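PDB 3HRA: ankyrin repeat family protein from Enterococcus faecalis, which is of unknown function but, as a stack of ankyrin repeats, probably acts as a scaffold that binds partner proteins. Local coordinates for residues G153-L156 with Y157-V161; V161-L164 with M165-A169. All blocks are in the same frame, centred on the assembly; numbering follows the deposited sequence.

Interaction 1 of 2, residues G153-L156 with Y157-V161; sequences GNQL and YQDIV
Asn154 meets Tyr157 at the first turn of helix 155-166, where the side chain of the residue just before the helix takes the place of the missing preceding turn. With CG set between the backbone N and the carbonyl carbon (chi1 63°), the amide of this N-cap residue folds back over the helix start. Its OD1 accepts Tyr157 N at 3.3 Å, the donor lying nearly on the line of the side-chain C=O, and takes a second, weak bond from Leu156 N at 3.1 Å. The same oxygen lies at the edge of the Tyr157 ring, 3.3 Å from CD2, and amide and ring planes are only 22° apart. One oxygen thus serves the N-H of Tyr157 and, more weakly, that of Leu156, while lying at an aromatic edge.

Below the cap the regular helical bonds begin, Gln158 N to Asn154 O at 2.9 Å and Ile160 N to Leu156 O at 3.0 Å. The more enclosed side is formed by the buried Tyr157 and Ile160; Leu156, partly exposed, brings CD2 to 4.3 Å from Tyr157 CE2 and CG to the same distance from Ile160 CD1. The solvent side is looser. There Gln155, its chain bent at chi2, turns NE2 along the helix to Asp159 OD1 at 3.0 Å, a weak bond with an N-H...O angle of 131°.

The turn is held on several sides by its neighbours: Tyr157 OH bonds to the backbone oxygen of Glu115, Ile160 touches Ala147 of helix 143-149 and Ile119 of helix 119-128, and Gln158 packs on Glu192, Ile193 and Ile196 of helix 191-198.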
# COMPACT_ATOMS: atom_id res chain seq x y z
N GLY A 153 -16.53 9.26 7.79
CA GLY A 153 -17.74 9.32 6.98
C GLY A 153 -17.90 10.54 6.10
O GLY A 153 -18.99 10.80 5.59
N ASN A 154 -16.81 11.29 5.93
CA ASN A 154 -16.88 12.57 5.22
C ASN A 154 -16.81 12.38 3.71
O ASN A 154 -16.85 11.25 3.22
CB ASN A 154 -15.77 13.51 5.70
CG ASN A 154 -14.38 12.97 5.41
OD1 ASN A 154 -14.20 12.10 4.56
ND2 ASN A 154 -13.39 13.49 6.11
N GLN A 155 -16.72 13.49 2.98
CA GLN A 155 -16.72 13.43 1.51
C GLN A 155 -15.68 12.47 0.92
O GLN A 155 -15.96 11.77 -0.06
CB GLN A 155 -16.49 14.82 0.92
CG GLN A 155 -16.65 14.84 -0.58
CD GLN A 155 -18.06 14.51 -1.01
OE1 GLN A 155 -18.99 15.29 -0.79
NE2 GLN A 155 -18.24 13.33 -1.63
N LEU A 156 -14.47 12.49 1.48
CA LEU A 156 -13.38 11.69 0.95
C LEU A 156 -13.75 10.21 1.05
O LEU A 156 -13.59 9.45 0.10
CB LEU A 156 -12.09 11.97 1.72
CG LEU A 156 -10.85 11.14 1.39
CD1 LEU A 156 -10.47 11.28 -0.08
CD2 LEU A 156 -9.70 11.54 2.31
N TYR A 157 -14.30 9.83 2.19
CA TYR A 157 -14.66 8.43 2.42
C TYR A 157 -15.91 8.04 1.66
O TYR A 157 -16.02 6.90 1.19
CB TYR A 157 -14.67 8.08 3.91
CG TYR A 157 -13.25 8.11 4.43
CD1 TYR A 157 -12.39 7.04 4.20
CD2 TYR A 157 -12.74 9.23 5.06
CE1 TYR A 157 -11.05 7.09 4.62
CE2 TYR A 157 -11.42 9.28 5.49
CZ TYR A 157 -10.59 8.21 5.28
OH TYR A 157 -9.27 8.26 5.69
N GLN A 158 -16.82 8.99 1.47
CA GLN A 158 -17.97 8.78 0.60
C GLN A 158 -17.46 8.45 -0.79
O GLN A 158 -17.92 7.52 -1.43
CB GLN A 158 -18.92 9.99 0.60
CG GLN A 158 -19.62 10.22 1.93
CD GLN A 158 -20.17 11.63 2.08
OE1 GLN A 158 -20.24 12.18 3.19
NE2 GLN A 158 -20.57 12.23 0.97
N ASP A 159 -16.47 9.21 -1.26
CA ASP A 159 -15.92 8.98 -2.60
C ASP A 159 -15.20 7.61 -2.71
O ASP A 159 -15.28 6.94 -3.74
CB ASP A 159 -14.95 10.11 -2.99
CG ASP A 159 -15.68 11.42 -3.35
OD1 ASP A 159 -16.92 11.43 -3.55
OD2 ASP A 159 -15.00 12.46 -3.45
N ILE A 160 -14.50 7.22 -1.65
CA ILE A 160 -13.81 5.93 -1.65
C ILE A 160 -14.82 4.79 -1.65
O ILE A 160 -14.67 3.82 -2.39
CB ILE A 160 -12.80 5.81 -0.49
CG1 ILE A 160 -11.59 6.70 -0.75
CG2 ILE A 160 -12.36 4.35 -0.29
CD1 ILE A 160 -10.73 6.98 0.47
N VAL A 161 -15.88 4.93 -0.85
CA VAL A 161 -16.97 3.95 -0.87
C VAL A 161 -17.59 3.79 -2.28
O VAL A 161 -17.80 2.68 -2.75
CB VAL A 161 -18.05 4.28 0.18
CG1 VAL A 161 -19.29 3.40 -0.02
CG2 VAL A 161 -17.47 4.09 1.57

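Interaction 2 of 2, residues V161-L164 with M165-A169; sequences VKLL and MENGA
The backbone carries Val161 O to Met165 N and Lys162 O to Glu166 N as ordinary helical bonds, then closes in a Schellman motif, with Ala169 N bonded to Leu164 O at 3.0 Å and Gly168 N to Met165 O at 3.1 Å. Gly168 is the C-prime residue, and its positive phi (84°) lets the chain leave the helix. Leu164 O accepts twice: Ala169 N comes in tilted from the carbonyl plane, while Asn167 N, at 3.1 Å, stands well above the opposite face, away from a lone pair. The turn brings Ala169 CB to 4.0 Å from Leu164 CB, a modest apolar touch beside it.

Asn167 adds a side-chain bond to this ending. Its CG stands anti to the carbonyl carbon (chi1 -80°), which returns the amide alongside Leu163; ND2 gives a nearly straight bond to Leu163 O at 2.8 Å, with that oxygen close to the amide plane, and also passes Leu163 CD2 at 3.3 Å. One residue earlier along the helix, Lys162 and Glu166 run side by side in the same direction, and NZ to OE2 is a long salt bridge of 3.9 Å. Both charged ends also bond to Tyr200 OH, which ties the pair to the C-terminal end of the chain. Toward the interior, Met165 CG lies against Val161 CG1.

Carbonyls at a helix C-terminus lack the next turn's donors, and here Asn167 and Ala169 supply them to Leu163 and Leu164. The lysine and glutamate, joined through a shared phenol, probably offset each other's charge.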
# COMPACT_ATOMS: atom_id res chain seq x y z
N VAL A 161 -15.88 4.93 -0.85
CA VAL A 161 -16.97 3.95 -0.87
C VAL A 161 -17.59 3.79 -2.28
O VAL A 161 -17.80 2.68 -2.75
CB VAL A 161 -18.05 4.28 0.18
CG1 VAL A 161 -19.29 3.40 -0.02
CG2 VAL A 161 -17.47 4.09 1.57
N LYS A 162 -17.88 4.91 -2.94
CA LYS A 162 -18.46 4.88 -4.28
C LYS A 162 -17.54 4.18 -5.29
O LYS A 162 -17.99 3.35 -6.07
CB LYS A 162 -18.77 6.29 -4.77
CG LYS A 162 -19.43 6.31 -6.12
CD LYS A 162 -20.89 5.85 -6.03
CE LYS A 162 -21.61 6.13 -7.34
NZ LYS A 162 -23.03 5.67 -7.31
N LEU A 163 -16.26 4.55 -5.26
CA LEU A 163 -15.22 3.94 -6.09
C LEU A 163 -15.20 2.41 -5.91
O LEU A 163 -15.18 1.67 -6.89
CB LEU A 163 -13.85 4.51 -5.71
CG LEU A 163 -12.74 4.71 -6.74
CD1 LEU A 163 -11.37 4.61 -6.08
CD2 LEU A 163 -12.85 3.78 -7.95
N LEU A 164 -15.21 1.95 -4.66
CA LEU A 164 -15.20 0.51 -4.37
C LEU A 164 -16.45 -0.19 -4.90
O LEU A 164 -16.37 -1.27 -5.50
CB LEU A 164 -15.02 0.23 -2.85
CG LEU A 164 -13.64 0.58 -2.28
CD1 LEU A 164 -13.63 0.61 -0.75
CD2 LEU A 164 -12.60 -0.39 -2.82
N MET A 165 -17.62 0.40 -4.65
CA MET A 165 -18.86 -0.21 -5.12
C MET A 165 -18.92 -0.23 -6.64
O MET A 165 -19.44 -1.17 -7.23
CB MET A 165 -20.08 0.50 -4.54
CG MET A 165 -20.15 0.45 -3.01
SD MET A 165 -20.03 -1.22 -2.34
CE MET A 165 -21.57 -1.92 -2.95
N GLU A 166 -18.40 0.81 -7.27
CA GLU A 166 -18.43 0.86 -8.73
C GLU A 166 -17.49 -0.17 -9.33
O GLU A 166 -17.58 -0.48 -10.52
CB GLU A 166 -18.09 2.25 -9.22
CG GLU A 166 -19.26 3.21 -9.15
CD GLU A 166 -20.40 2.84 -10.09
OE1 GLU A 166 -20.13 2.54 -11.27
OE2 GLU A 166 -21.56 2.87 -9.65
N ASN A 167 -16.60 -0.71 -8.51
CA ASN A 167 -15.67 -1.72 -8.96
C ASN A 167 -16.03 -3.11 -8.45
O ASN A 167 -15.22 -4.03 -8.49
CB ASN A 167 -14.23 -1.36 -8.58
CG ASN A 167 -13.62 -0.34 -9.53
OD1 ASN A 167 -12.93 -0.71 -10.48
ND2 ASN A 167 -13.88 0.95 -9.29
N GLY A 168 -17.27 -3.24 -7.98
CA GLY A 168 -17.82 -4.54 -7.65
C GLY A 168 -17.50 -5.07 -6.26
O GLY A 168 -17.60 -6.28 -6.03
N ALA A 169 -17.12 -4.20 -5.33
CA ALA A 169 -16.89 -4.64 -3.94
C ALA A 169 -18.13 -5.35 -3.40
O ALA A 169 -19.26 -4.91 -3.61
CB ALA A 169 -16.54 -3.46 -3.04

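Overall arrangement
Both interactions belong to one helix, 155-166, in the predicted ankyrin repeat 139-176, and together they treat its two ends. Interaction 1 comes first along the chain and covers the start; interaction 2 follows directly, beginning at Val161, which both share, and covers the finish. Their centres are about 11 Å apart, on the same side of the chain's centre. Each end is packed against helices 119-128, 143-149 and 191-198, so the helix is held between its repeat partner and helices before and after it. Within an elongated stack of helix pairs, both ends of this helix are thus defined by local bonds, the start by an N-cap and the finish by a Schellman motif.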